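Local structure of ribonuclease (Chelonia mydas, 2ZPO) at residues R9-Y14 with V113-A118. The protein probably cleaves single- and double-stranded RNA on the 3' side of pyrimidine nucleotides, as a secreted endonuclease of the pancreatic ribonuclease family. Residues are numbered along the deposited sequence; the frame is centred on the assembly and turned at random. Where two conformers were deposited one is given.
With SO4 (sulfate ion), chain B; SO4 (sulfate ion), chain C.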
loop_
_atom_site.group_PDB
_atom_site.type_symbol
_atom_site.label_atom_id
_atom_site.label_comp_id
_atom_site.label_asym_id
_atom_site.label_seq_id
_atom_site.Cartn_x
_atom_site.Cartn_y
_atom_site.Cartn_z
ATOM N N ARG A 9 2.522 -6.844 -4.268
ATOM C CA ARG A 9 3.901 -6.720 -3.803
ATOM C C ARG A 9 4.121 -5.395 -3.093
ATOM O O ARG A 9 4.741 -5.353 -2.028
ATOM C CB ARG A 9 4.863 -6.824 -4.997
ATOM C CG ARG A 9 6.329 -6.519 -4.644
ATOM C CD ARG A 9 7.281 -6.796 -5.821
ATOM N NE ARG A 9 6.943 -6.094 -7.061
ATOM C CZ ARG A 9 7.300 -4.842 -7.335
ATOM N NH1 ARG A 9 8.001 -4.148 -6.453
ATOM N NH2 ARG A 9 6.949 -4.286 -8.495
ATOM N N GLN A 10 3.594 -4.329 -3.678
ATOM C CA GLN A 10 3.766 -2.979 -3.165
ATOM C C GLN A 10 2.850 -2.648 -1.962
ATOM O O GLN A 10 3.267 -1.894 -1.062
ATOM C CB GLN A 10 3.560 -1.937 -4.268
ATOM C CG GLN A 10 4.676 -1.935 -5.328
ATOM C CD GLN A 10 4.685 -0.716 -6.215
ATOM O OE1 GLN A 10 5.742 -0.127 -6.451
ATOM N NE2 GLN A 10 3.535 -0.343 -6.736
ATOM N N HIS A 11 1.643 -3.234 -1.929
ATOM C CA HIS A 11 0.590 -2.704 -1.025
ATOM C C HIS A 11 -0.120 -3.679 -0.084
ATOM O O HIS A 11 -0.966 -3.243 0.715
ATOM C CB HIS A 11 -0.463 -1.939 -1.835
ATOM C CG HIS A 11 0.086 -0.774 -2.600
ATOM N ND1 HIS A 11 0.607 0.350 -1.987
ATOM C CD2 HIS A 11 0.226 -0.575 -3.930
ATOM C CE1 HIS A 11 1.023 1.201 -2.911
ATOM N NE2 HIS A 11 0.794 0.665 -4.102
ATOM N N VAL A 12 0.172 -4.972 -0.169
ATOM C CA VAL A 12 -0.528 -5.948 0.666
ATOM C C VAL A 12 0.468 -6.644 1.617
ATOM O O VAL A 12 1.431 -7.296 1.172
ATOM C CB VAL A 12 -1.350 -6.971 -0.177
ATOM C CG1 VAL A 12 -2.022 -7.996 0.735
ATOM C CG2 VAL A 12 -2.386 -6.253 -1.063
ATOM N N ASP A 13 0.237 -6.497 2.920
ATOM C CA ASP A 13 1.063 -7.177 3.916
ATOM C C ASP A 13 0.131 -7.768 4.945
ATOM O O ASP A 13 -0.280 -7.090 5.884
ATOM C CB ASP A 13 2.053 -6.222 4.564
ATOM C CG ASP A 13 2.905 -6.900 5.628
ATOM O OD1 ASP A 13 3.274 -8.076 5.409
ATOM O OD2 ASP A 13 3.197 -6.251 6.655
ATOM N N TYR A 14 -0.219 -9.033 4.735
ATOM C CA TYR A 14 -1.205 -9.677 5.580
ATOM C C TYR A 14 -0.896 -11.170 5.797
ATOM O O TYR A 14 -0.751 -11.890 4.817
ATOM C CB TYR A 14 -2.601 -9.523 4.961
ATOM C CG TYR A 14 -3.607 -10.318 5.744
ATOM C CD1 TYR A 14 -4.137 -9.812 6.935
ATOM C CD2 TYR A 14 -3.971 -11.600 5.328
ATOM C CE1 TYR A 14 -5.030 -10.562 7.690
ATOM C CE2 TYR A 14 -4.858 -12.359 6.077
ATOM C CZ TYR A 14 -5.384 -11.822 7.244
ATOM O OH TYR A 14 -6.275 -12.561 7.970
ATOM N N VAL A 113 -5.201 -2.254 -9.249
ATOM C CA VAL A 113 -3.942 -1.986 -9.970
ATOM C C VAL A 113 -3.114 -0.852 -9.352
ATOM O O VAL A 113 -1.907 -0.814 -9.524
ATOM C CB VAL A 113 -4.174 -1.756 -11.494
ATOM C CG1 VAL A 113 -4.669 -3.054 -12.165
ATOM C CG2 VAL A 113 -5.151 -0.641 -11.724
ATOM N N HIS A 114 -3.756 0.066 -8.648
ATOM C CA HIS A 114 -2.993 1.107 -7.940
ATOM C C HIS A 114 -3.652 1.470 -6.614
ATOM O O HIS A 114 -4.858 1.369 -6.442
ATOM C CB HIS A 114 -2.893 2.398 -8.759
ATOM C CG HIS A 114 -2.380 2.207 -10.153
ATOM N ND1 HIS A 114 -1.115 1.734 -10.416
ATOM C CD2 HIS A 114 -2.967 2.423 -11.355
ATOM C CE1 HIS A 114 -0.943 1.656 -11.726
ATOM N NE2 HIS A 114 -2.051 2.070 -12.318
ATOM N N TYR A 115 -2.830 1.935 -5.684
ATOM C CA TYR A 115 -3.349 2.495 -4.442
ATOM C C TYR A 115 -3.391 3.993 -4.627
ATOM O O TYR A 115 -2.385 4.590 -5.035
ATOM C CB TYR A 115 -2.427 2.104 -3.288
ATOM C CG TYR A 115 -2.881 2.624 -1.939
ATOM C CD1 TYR A 115 -3.729 1.868 -1.138
ATOM C CD2 TYR A 115 -2.497 3.898 -1.485
ATOM C CE1 TYR A 115 -4.178 2.350 0.091
ATOM C CE2 TYR A 115 -2.925 4.368 -0.240
ATOM C CZ TYR A 115 -3.757 3.596 0.540
ATOM O OH TYR A 115 -4.210 4.027 1.764
ATOM N N ASP A 116 -4.516 4.616 -4.308
ATOM C CA ASP A 116 -4.596 6.074 -4.410
ATOM C C ASP A 116 -4.301 6.761 -3.084
ATOM O O ASP A 116 -3.267 7.394 -2.933
ATOM C CB ASP A 116 -5.914 6.544 -5.003
ATOM C CG ASP A 116 -5.931 8.038 -5.201
ATOM O OD1 ASP A 116 -4.834 8.588 -5.429
ATOM O OD2 ASP A 116 -7.010 8.635 -5.152
ATOM N N ARG A 117 -5.205 6.629 -2.110
ATOM C CA ARG A 117 -5.018 7.280 -0.819
ATOM C C ARG A 117 -5.937 6.663 0.219
ATOM O O ARG A 117 -6.871 5.943 -0.138
ATOM C CB ARG A 117 -5.282 8.787 -0.957
ATOM C CG ARG A 117 -6.717 9.187 -1.306
ATOM C CD ARG A 117 -6.795 10.714 -1.196
ATOM N NE ARG A 117 -8.107 11.269 -1.457
ATOM C CZ ARG A 117 -9.065 11.402 -0.545
ATOM N NH1 ARG A 117 -8.864 10.990 0.705
ATOM N NH2 ARG A 117 -10.228 11.940 -0.888
ATOM N N ALA A 118 -5.666 6.968 1.488
ATOM C CA ALA A 118 -6.613 6.720 2.569
ATOM C C ALA A 118 -7.700 7.792 2.544
ATOM O O ALA A 118 -7.438 8.940 2.133
ATOM C CB ALA A 118 -5.897 6.723 3.912
HETATM S S SO4 B . 0.895 2.448 -7.192
HETATM O O1 SO4 B . 2.039 2.072 -6.365
HETATM O O2 SO4 B . 1.094 3.761 -7.805
HETATM O O3 SO4 B . 0.659 1.462 -8.272
HETATM O O4 SO4 B . -0.279 2.564 -6.347
HETATM S S SO4 C . -2.648 9.606 2.015
HETATM O O1 SO4 C . -1.417 9.475 2.811
HETATM O O2 SO4 C . -3.449 10.723 2.506
HETATM O O3 SO4 C . -2.360 9.876 0.599
HETATM O O4 SO4 C . -3.386 8.350 2.114
HETATM O O HOH W 1 0.788 -1.084 -7.332
#
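Tyr-115 sets its CB squarely over one face of the His-11 imidazole, a CH-pi contact with CB 3.5 Å from the ring centroid and 8° off the ring normal. CG anti to the backbone N (chi1 -179°) carries the phenol on past the imidazole; the ring planes are at 25° but slid apart, and barely overlap. On the opposite imidazole face, CB of Gln-10 sits toward the rim, and the ring is thus sandwiched between two methylene groups. Its rotation is fixed at both nitrogens: ND1 is hydrogen-bonded to the carbonyl of Thr-45, while His-11 NE2 gives a bond to O1 of the chain B sulfate (2.9 Å) and a weak one to O4. The same sulfate ties the strand to the helix end. The backbone N of Tyr-115 reaches sulfate O4 at 2.7 Å, and His-114, in one of its two conformers, points ND1 at sulfate O3 in the plane of its ring (2.8 Å, nearly straight). A water that accepts from NE2 of Gln-10, also in one of two conformers, has its O 2.7 Å from sulfate O3, within hydrogen-bonding distance. The two histidines thus bind different oxygens of the anion, with His-11 NE2 and His-114 ND1 6.7 Å apart. Val-113 and His-114 form a classic beta bulge against Ala-106 on the neighbouring strand. The sulfate probably comes from the crystallisation liquor, and its position is consistent with that of the scissile phosphate. As in ribonuclease A, His-11 is probably the proton acceptor and His-114 the proton donor, the catalytic histidine pair of this fold, brought together from helix 3-11 and strand 111-118.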